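Long-range contacts in antifreeze protein (Marinomonas primoryensis, PDB 3P4G), which probably binds ice by ordering water on the surface of a hyperactive, calcium-dependent antifreeze beta-helix: residues A[187-193]-A[210-214]; A[222-228]-A[241-247]. All coordinates share one frame; numbering follows the deposited sequence.

Interaction 1 (A[187-193]-A[210-214]); sequences INASGKV and GEVDG. With CA (calcium ion), chain M.
On the carboxylate of Glu-211, OE1 is met by Lys-192 NZ from above the carboxylate plane, 48° out of it, at 2.8 Å in a salt bridge. This pair joins adjacent coils of the right-handed, calcium-binding beta-helix, where Lys-192 and Glu-211 are paired on adjacent parallel strands and run their side chains alongside each other. The lysine turns at its last torsion (chi4 -61°), bringing NZ onto OE1. A leucine in place of Lys-192 would probably leave the Glu-211 carboxylate without this positive mate.

Between the strands, Val-193 N bonds to Glu-211 O at 2.9 Å, and Val-193 O accepts Asp-213 N. Upstream, the type I turn from Asn-188 to Gly-191 wraps round Gly-210, which has no side chain; the carbonyls of Asn-188 and Gly-191 close in on its CA, with Asn-188 O 3.0 Å from Gly-210 CA. Gly-210 N reaches Ile-187 O from above the carbonyl plane. Inside the coil, Ile-187 CD1 meets Val-212 CG2 at 3.6 Å, the two side chains crossing near a right angle beside Val-204 and Leu-202. Just past the strand, Gly-214 O binds calcium at 2.3 Å.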
ATOM      1  N   ILE A 187      -9.631  -1.177   3.390  1.00  7.91           N
ATOM      2  CA  ILE A 187      -9.303   0.207   3.100  1.00  7.03           C
ATOM      3  C   ILE A 187     -10.514   0.971   3.604  1.00  8.76           C
ATOM      4  O   ILE A 187     -11.591   0.930   2.995  1.00  9.30           O
ATOM      5  CB  ILE A 187      -9.027   0.484   1.636  1.00  7.12           C
ATOM      6  CG1 ILE A 187      -7.829  -0.339   1.180  1.00  8.28           C
ATOM      7  CG2 ILE A 187      -8.676   1.992   1.446  1.00  8.33           C
ATOM      8  CD1 ILE A 187      -7.460  -0.206  -0.320  1.00  9.19           C
ATOM      9  N   ASN A 188     -10.325   1.630   4.736  1.00  7.77           N
ATOM     10  CA  ASN A 188     -11.386   2.383   5.411  1.00 10.38           C
ATOM     11  C   ASN A 188     -11.873   3.596   4.614  1.00 10.43           C
ATOM     12  O   ASN A 188     -11.264   3.988   3.646  1.00  9.94           O
ATOM     13  CB  ASN A 188     -10.933   2.770   6.821  1.00 11.65           C
ATOM     14  CG  ASN A 188     -11.008   1.604   7.805  1.00 13.23           C
ATOM     15  OD1 ASN A 188     -11.995   0.847   7.835  1.00 15.07           O
ATOM     16  ND2 ASN A 188      -9.993   1.502   8.669  1.00 15.89           N
ATOM     17  N   ALA A 189     -12.985   4.183   5.026  1.00 11.81           N
ATOM     18  CA  ALA A 189     -13.555   5.286   4.276  1.00 12.70           C
ATOM     19  C   ALA A 189     -12.549   6.407   4.078  1.00 13.35           C
ATOM     20  O   ALA A 189     -12.580   7.064   3.030  1.00 13.75           O
ATOM     21  CB  ALA A 189     -14.857   5.821   4.944  1.00 14.77           C
ATOM     22  N   SER A 190     -11.666   6.633   5.068  1.00 12.99           N
ATOM     23  CA  SER A 190     -10.708   7.746   4.998  1.00 13.69           C
ATOM     24  C   SER A 190      -9.441   7.347   4.213  1.00 11.89           C
ATOM     25  O   SER A 190      -8.603   8.222   3.874  1.00 13.46           O
ATOM     26  CB  SER A 190     -10.313   8.180   6.416  1.00 14.85           C
ATOM     27  OG  SER A 190      -9.640   7.091   7.089  1.00 13.88           O
ATOM     28  N   GLY A 191      -9.298   6.046   3.950  1.00 10.87           N
ATOM     29  CA  GLY A 191      -8.020   5.475   3.426  1.00  8.21           C
ATOM     30  C   GLY A 191      -7.999   5.515   1.917  1.00  8.20           C
ATOM     31  O   GLY A 191      -9.067   5.476   1.250  1.00  8.09           O
ATOM     32  N   LYS A 192      -6.788   5.574   1.354  1.00  8.16           N
ATOM     33  CA  LYS A 192      -6.594   5.539  -0.093  1.00  7.65           C
ATOM     34  C   LYS A 192      -5.382   4.717  -0.417  1.00  8.14           C
ATOM     35  O   LYS A 192      -4.374   4.768   0.322  1.00  7.62           O
ATOM     36  CB  LYS A 192      -6.380   6.939  -0.648  1.00 10.00           C
ATOM     37  CG  LYS A 192      -7.557   7.867  -0.319  1.00 10.29           C
ATOM     38  CD  LYS A 192      -7.519   9.145  -1.157  1.00 16.13           C
ATOM     39  CE  LYS A 192      -8.473  10.183  -0.566  1.00 19.63           C
ATOM     40  NZ  LYS A 192      -9.905   9.711  -0.542  1.00 19.73           N
ATOM     41  N   VAL A 193      -5.418   4.044  -1.571  1.00  7.49           N
ATOM     42  CA  VAL A 193      -4.199   3.383  -2.099  1.00  7.32           C
ATOM     43  C   VAL A 193      -4.102   3.855  -3.526  1.00  8.57           C
ATOM     44  O   VAL A 193      -4.971   3.546  -4.335  1.00  8.64           O
ATOM     45  CB  VAL A 193      -4.214   1.849  -2.050  1.00  8.46           C
ATOM     46  CG1 VAL A 193      -2.959   1.237  -2.812  1.00  7.74           C
ATOM     47  CG2 VAL A 193      -4.213   1.375  -0.613  1.00  9.63           C
ATOM     48  N   GLY A 210     -12.896   3.044   1.219  1.00 10.63           N
ATOM     49  CA  GLY A 210     -12.169   4.276   0.751  1.00  9.59           C
ATOM     50  C   GLY A 210     -11.983   4.282  -0.761  1.00 10.01           C
ATOM     51  O   GLY A 210     -12.919   3.978  -1.501  1.00 11.18           O
ATOM     52  N   GLU A 211     -10.785   4.601  -1.228  1.00  8.81           N
ATOM     53  CA  GLU A 211     -10.525   4.740  -2.657  1.00  9.04           C
ATOM     54  C   GLU A 211      -9.256   4.004  -3.059  1.00  8.61           C
ATOM     55  O   GLU A 211      -8.278   3.938  -2.275  1.00  8.25           O
ATOM     56  CB  GLU A 211     -10.358   6.232  -3.012  1.00  9.02           C
ATOM     57  CG  GLU A 211     -11.612   7.087  -2.655  1.00 14.25           C
ATOM     58  CD  GLU A 211     -11.595   8.422  -3.342  1.00 20.32           C
ATOM     59  OE1 GLU A 211     -10.584   9.155  -3.202  1.00 20.14           O
ATOM     60  OE2 GLU A 211     -12.585   8.726  -4.033  1.00 19.42           O
ATOM     61  N   VAL A 212      -9.257   3.537  -4.303  1.00  8.56           N
ATOM     62  CA  VAL A 212      -8.093   2.909  -4.953  1.00  8.46           C
ATOM     63  C   VAL A 212      -7.948   3.560  -6.332  1.00  9.30           C
ATOM     64  O   VAL A 212      -8.941   3.813  -7.036  1.00  8.92           O
ATOM     65  CB  VAL A 212      -8.287   1.397  -5.112  1.00  9.39           C
ATOM     66  CG1 VAL A 212      -7.310   0.773  -6.162  1.00 12.47           C
ATOM     67  CG2 VAL A 212      -8.226   0.689  -3.758  1.00  9.89           C
ATOM     68  N   ASP A 213      -6.693   3.837  -6.705  1.00  9.19           N
ATOM     69  CA  ASP A 213      -6.436   4.397  -8.024  1.00  9.24           C
ATOM     70  C   ASP A 213      -5.241   3.628  -8.584  1.00 10.19           C
ATOM     71  O   ASP A 213      -4.154   3.622  -7.973  1.00  8.87           O
ATOM     72  CB  ASP A 213      -6.087   5.887  -7.893  1.00 10.51           C
ATOM     73  CG  ASP A 213      -6.157   6.627  -9.220  1.00 13.94           C
ATOM     74  OD1 ASP A 213      -5.836   6.046 -10.270  1.00 12.56           O
ATOM     75  OD2 ASP A 213      -6.693   7.775  -9.229  1.00 21.66           O
ATOM     76  N   GLY A 214      -5.444   3.008  -9.736  1.00  8.86           N
ATOM     77  CA  GLY A 214      -4.367   2.232 -10.425  1.00  8.13           C
ATOM     78  C   GLY A 214      -3.340   3.189 -11.031  1.00  7.56           C
ATOM     79  O   GLY A 214      -2.133   2.849 -11.208  1.00  8.11           O
TER
HETATM   80 CA    CA M 409      -0.241   2.243 -12.322  1.00  4.36          CA

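Interaction 2 (A[222-228]-A[241-247]); sequences IIAGKVS and RVQSQVW
Backbone hydrogen bonds join 222-228 to 241-247 in two groups, one on either side of a turn. In the parallel strand pairing, Ile-223 N reaches Arg-241 O at 2.8 Å (172° at the hydrogen) and Ile-223 O accepts Gln-243 N. Past the turn, Val-227 N bonds to Gln-245 O and Val-227 O to Trp-247 N, so the coils of the beta-helix stay in step through the bend.

The turn itself is tied by a side chain: Ser-244 OG, set beside its own backbone N (chi1 -50°), donates to a lone pair of Ala-224 O in the carbonyl plane, 2.7 Å away.

On the inner side the Val-227 and Val-242 side chains cross at a slant, CG2 against CG1; Val-242 has two conformers, so the closeness of this approach is doubtful.

On the outer side, Ile-222 lies alongside Arg-241, with CG2 over one face of the guanidinium near its rim and CD1 3.6 Å from NH2. Farther along, Lys-226 CE passes 3.4 Å from Gln-245 OE1. Lys-226 CD lies 3.6 Å from Trp-247 CZ2. Arg-241 NH1 and Gln-243 NE2 are both donors, and each is taken by the carboxylate of Glu-264. The polar ends of Arg-241 and Gln-243 are thus probably steered by Glu-264 of the following coil, while Ile-222 gives Arg-241, and the Lys-226 methylenes give Gln-245 and Trp-247, mainly aliphatic contact.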
ATOM      1  N   ILE A 222      -7.448  -6.217  -7.194  1.00  5.89           N
ATOM      2  CA  ILE A 222      -8.327  -7.270  -6.722  1.00  7.25           C
ATOM      3  C   ILE A 222      -8.855  -6.885  -5.324  1.00  7.30           C
ATOM      4  O   ILE A 222      -8.057  -6.616  -4.392  1.00  8.82           O
ATOM      5  CB  ILE A 222      -7.602  -8.581  -6.593  1.00  7.76           C
ATOM      6  CG1 ILE A 222      -7.067  -9.038  -7.970  1.00  7.92           C
ATOM      7  CG2 ILE A 222      -8.566  -9.680  -6.045  1.00  8.41           C
ATOM      8  CD1 ILE A 222      -6.057 -10.225  -7.920  1.00 14.07           C
ATOM      9  N   ILE A 223     -10.176  -6.869  -5.197  1.00  5.88           N
ATOM     10  CA  ILE A 223     -10.853  -6.613  -3.898  1.00  7.03           C
ATOM     11  C   ILE A 223     -11.591  -7.885  -3.525  1.00  8.54           C
ATOM     12  O   ILE A 223     -12.561  -8.286  -4.215  1.00  9.03           O
ATOM     13  CB  ILE A 223     -11.843  -5.408  -3.928  1.00  6.64           C
ATOM     14  CG1 ILE A 223     -11.236  -4.140  -4.593  1.00  7.54           C
ATOM     15  CG2 ILE A 223     -12.369  -5.084  -2.472  1.00  8.14           C
ATOM     16  CD1 ILE A 223      -9.951  -3.548  -3.918  1.00  6.97           C
ATOM     17  N   ALA A 224     -11.164  -8.548  -2.446  1.00  8.81           N
ATOM     18  CA  ALA A 224     -11.851  -9.807  -2.000  1.00 10.68           C
ATOM     19  C   ALA A 224     -13.202  -9.559  -1.329  1.00 10.46           C
ATOM     20  O   ALA A 224     -14.115 -10.354  -1.493  1.00 10.66           O
ATOM     21  CB  ALA A 224     -10.994 -10.571  -1.039  1.00 10.48           C
ATOM     22  N   GLY A 225     -13.300  -8.443  -0.611  1.00  9.87           N
ATOM     23  CA  GLY A 225     -14.473  -8.102   0.185  1.00 10.21           C
ATOM     24  C   GLY A 225     -15.402  -7.212  -0.614  1.00 10.99           C
ATOM     25  O   GLY A 225     -15.367  -7.249  -1.836  1.00 10.58           O
ATOM     26  N   LYS A 226     -16.254  -6.468   0.096  1.00 11.74           N
ATOM     27  CA  LYS A 226     -17.300  -5.665  -0.522  1.00 12.13           C
ATOM     28  C   LYS A 226     -16.684  -4.361  -0.929  1.00 12.44           C
ATOM     29  O   LYS A 226     -15.642  -3.992  -0.376  1.00 12.75           O
ATOM     30  CB  LYS A 226     -18.418  -5.374   0.482  1.00 12.27           C
ATOM     31  CG  LYS A 226     -19.041  -6.658   1.036  1.00 14.08           C
ATOM     32  CD  LYS A 226     -20.117  -6.360   2.080  1.00 18.40           C
ATOM     33  CE  LYS A 226     -20.728  -7.671   2.600  1.00 24.60           C
ATOM     34  NZ  LYS A 226     -19.950  -8.097   3.826  1.00 28.23           N
ATOM     35  N   VAL A 227     -17.337  -3.660  -1.862  1.00 10.49           N
ATOM     36  CA  VAL A 227     -16.872  -2.336  -2.282  1.00  9.37           C
ATOM     37  C   VAL A 227     -18.051  -1.397  -2.079  1.00 10.41           C
ATOM     38  O   VAL A 227     -19.133  -1.611  -2.660  1.00 11.70           O
ATOM     39  CB  VAL A 227     -16.495  -2.301  -3.784  1.00  9.63           C
ATOM     40  CG1 VAL A 227     -16.106  -0.860  -4.258  1.00  8.52           C
ATOM     41  CG2 VAL A 227     -15.313  -3.304  -4.050  1.00 10.43           C
ATOM     42  N   SER A 228     -17.840  -0.362  -1.273  1.00  9.64           N
ATOM     43  CA  SER A 228     -18.754   0.765  -1.283  1.00 10.12           C
ATOM     44  C   SER A 228     -18.053   2.038  -1.775  1.00  9.65           C
ATOM     45  O   SER A 228     -18.746   3.011  -2.007  1.00 11.02           O
ATOM     46  CB  SER A 228     -19.353   1.034   0.112  1.00 10.34           C
ATOM     47  OG  SER A 228     -18.327   1.446   1.023  1.00 10.96           O
ATOM     48  N   ARG A 241     -10.937  -6.866 -10.322  1.00  7.29           N
ATOM     49  CA  ARG A 241     -11.800  -7.966  -9.936  1.00  7.42           C
ATOM     50  C   ARG A 241     -12.348  -7.667  -8.529  1.00  8.16           C
ATOM     51  O   ARG A 241     -11.568  -7.313  -7.635  1.00  7.06           O
ATOM     52  CB  ARG A 241     -11.036  -9.269  -9.919  1.00  9.10           C
ATOM     53  CG  ARG A 241     -11.846 -10.489  -9.396  1.00  8.92           C
ATOM     54  CD  ARG A 241     -11.431 -11.731 -10.123  1.00 17.60           C
ATOM     55  NE  ARG A 241     -10.051 -12.056  -9.812  1.00 21.20           N
ATOM     56  CZ  ARG A 241      -9.681 -12.722  -8.710  1.00 28.55           C
ATOM     57  NH1 ARG A 241     -10.616 -13.108  -7.848  1.00 24.78           N
ATOM     58  NH2 ARG A 241      -8.378 -12.984  -8.448  1.00 26.57           N
ATOM     59  N   VAL A 242     -13.656  -7.792  -8.377  1.00  6.81           N
ATOM     60  CA  VAL A 242     -14.319  -7.613  -7.058  0.50  7.03           C
ATOM     61  C   VAL A 242     -15.025  -8.917  -6.733  1.00  7.92           C
ATOM     62  O   VAL A 242     -15.868  -9.424  -7.508  1.00  8.92           O
ATOM     63  CB  VAL A 242     -15.344  -6.448  -7.017  0.50  7.31           C
ATOM     64  CG1 VAL A 242     -16.026  -6.330  -5.597  0.50  7.51           C
ATOM     65  CG2 VAL A 242     -14.700  -5.133  -7.460  0.50  7.46           C
ATOM     66  N   GLN A 243     -14.710  -9.476  -5.567  1.00  8.72           N
ATOM     67  CA  GLN A 243     -15.249 -10.807  -5.246  1.00 10.32           C
ATOM     68  C   GLN A 243     -16.501 -10.864  -4.385  1.00 11.88           C
ATOM     69  O   GLN A 243     -17.111 -11.934  -4.274  1.00 13.08           O
ATOM     70  CB  GLN A 243     -14.131 -11.640  -4.590  1.00 10.99           C
ATOM     71  CG  GLN A 243     -12.912 -11.775  -5.460  1.00 13.27           C
ATOM     72  CD  GLN A 243     -11.959 -12.801  -4.920  1.00 22.32           C
ATOM     73  OE1 GLN A 243     -11.104 -12.484  -4.117  1.00 20.66           O
ATOM     74  NE2 GLN A 243     -12.087 -14.051  -5.382  1.00 22.55           N
ATOM     75  N   SER A 244     -16.874  -9.744  -3.766  1.00 10.79           N
ATOM     76  CA  SER A 244     -18.089  -9.667  -2.955  1.00 13.09           C
ATOM     77  C   SER A 244     -18.980  -8.521  -3.437  1.00 12.15           C
ATOM     78  O   SER A 244     -18.730  -7.958  -4.497  1.00 12.92           O
ATOM     79  CB  SER A 244     -17.754  -9.534  -1.454  1.00 13.82           C
ATOM     80  OG  SER A 244     -16.813 -10.531  -1.025  1.00 13.31           O
ATOM     81  N   GLN A 245     -20.018  -8.186  -2.660  1.00 12.56           N
ATOM     82  CA  GLN A 245     -21.060  -7.231  -3.072  1.00 13.14           C
ATOM     83  C   GLN A 245     -20.473  -5.885  -3.372  1.00 12.65           C
ATOM     84  O   GLN A 245     -19.613  -5.398  -2.626  1.00 12.52           O
ATOM     85  CB  GLN A 245     -22.099  -7.057  -1.966  1.00 13.64           C
ATOM     86  CG  GLN A 245     -22.929  -8.300  -1.676  1.00 17.39           C
ATOM     87  CD  GLN A 245     -22.364  -9.176  -0.564  1.00 18.10           C
ATOM     88  OE1 GLN A 245     -21.129  -9.301  -0.390  1.00 16.87           O
ATOM     89  NE2 GLN A 245     -23.270  -9.823   0.181  1.00 21.81           N
ATOM     90  N   VAL A 246     -20.960  -5.282  -4.458  1.00  9.83           N
ATOM     91  CA  VAL A 246     -20.647  -3.909  -4.779  1.00 10.03           C
ATOM     92  C   VAL A 246     -21.923  -3.130  -4.441  1.00 10.83           C
ATOM     93  O   VAL A 246     -22.984  -3.298  -5.076  1.00 11.66           O
ATOM     94  CB  VAL A 246     -20.332  -3.714  -6.267  1.00  9.80           C
ATOM     95  CG1 VAL A 246     -20.080  -2.211  -6.583  1.00  8.90           C
ATOM     96  CG2 VAL A 246     -19.092  -4.519  -6.662  1.00  9.82           C
ATOM     97  N   TRP A 247     -21.833  -2.310  -3.404  1.00 11.81           N
ATOM     98  CA  TRP A 247     -22.991  -1.566  -2.932  1.00 11.82           C
ATOM     99  C   TRP A 247     -23.334  -0.374  -3.856  1.00 12.01           C
ATOM    100  O   TRP A 247     -22.506   0.044  -4.689  1.00 11.55           O
ATOM    101  CB  TRP A 247     -22.736  -1.120  -1.495  1.00 12.12           C
ATOM    102  CG  TRP A 247     -22.823  -2.271  -0.473  1.00 14.66           C
ATOM    103  CD1 TRP A 247     -23.312  -3.544  -0.674  1.00 15.62           C
ATOM    104  CD2 TRP A 247     -22.449  -2.194   0.903  1.00 14.00           C
ATOM    105  NE1 TRP A 247     -23.224  -4.279   0.503  1.00 15.78           N
ATOM    106  CE2 TRP A 247     -22.712  -3.463   1.488  1.00 17.23           C
ATOM    107  CE3 TRP A 247     -21.914  -1.175   1.702  1.00 15.28           C
ATOM    108  CZ2 TRP A 247     -22.452  -3.735   2.851  1.00 15.97           C
ATOM    109  CZ3 TRP A 247     -21.643  -1.450   3.059  1.00 15.45           C
ATOM    110  CH2 TRP A 247     -21.914  -2.705   3.614  1.00 15.95           C
TER

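How the interactions relate
Interactions 1 and 2 follow one another along the chain on different walls of the beta-helix: the first pairs strands 192-194 and 211-213, the second 220-223 and 239-242. Their centres are 13 Å apart and their nearest atoms about 5 Å, without touching. Between them the chain passes through calcium-binding residues, since Gly-214 of interaction 1 shares its ion with Thr-216 and Asp-219, just before strand 220-223. Interaction 2 holds no metal ligand, and the Ile-222 side chain lies about 14 Å from a calcium. Asp-207 links both contacts, bonding through its backbone to Ile-187 and through OD1 to Lys-226 N.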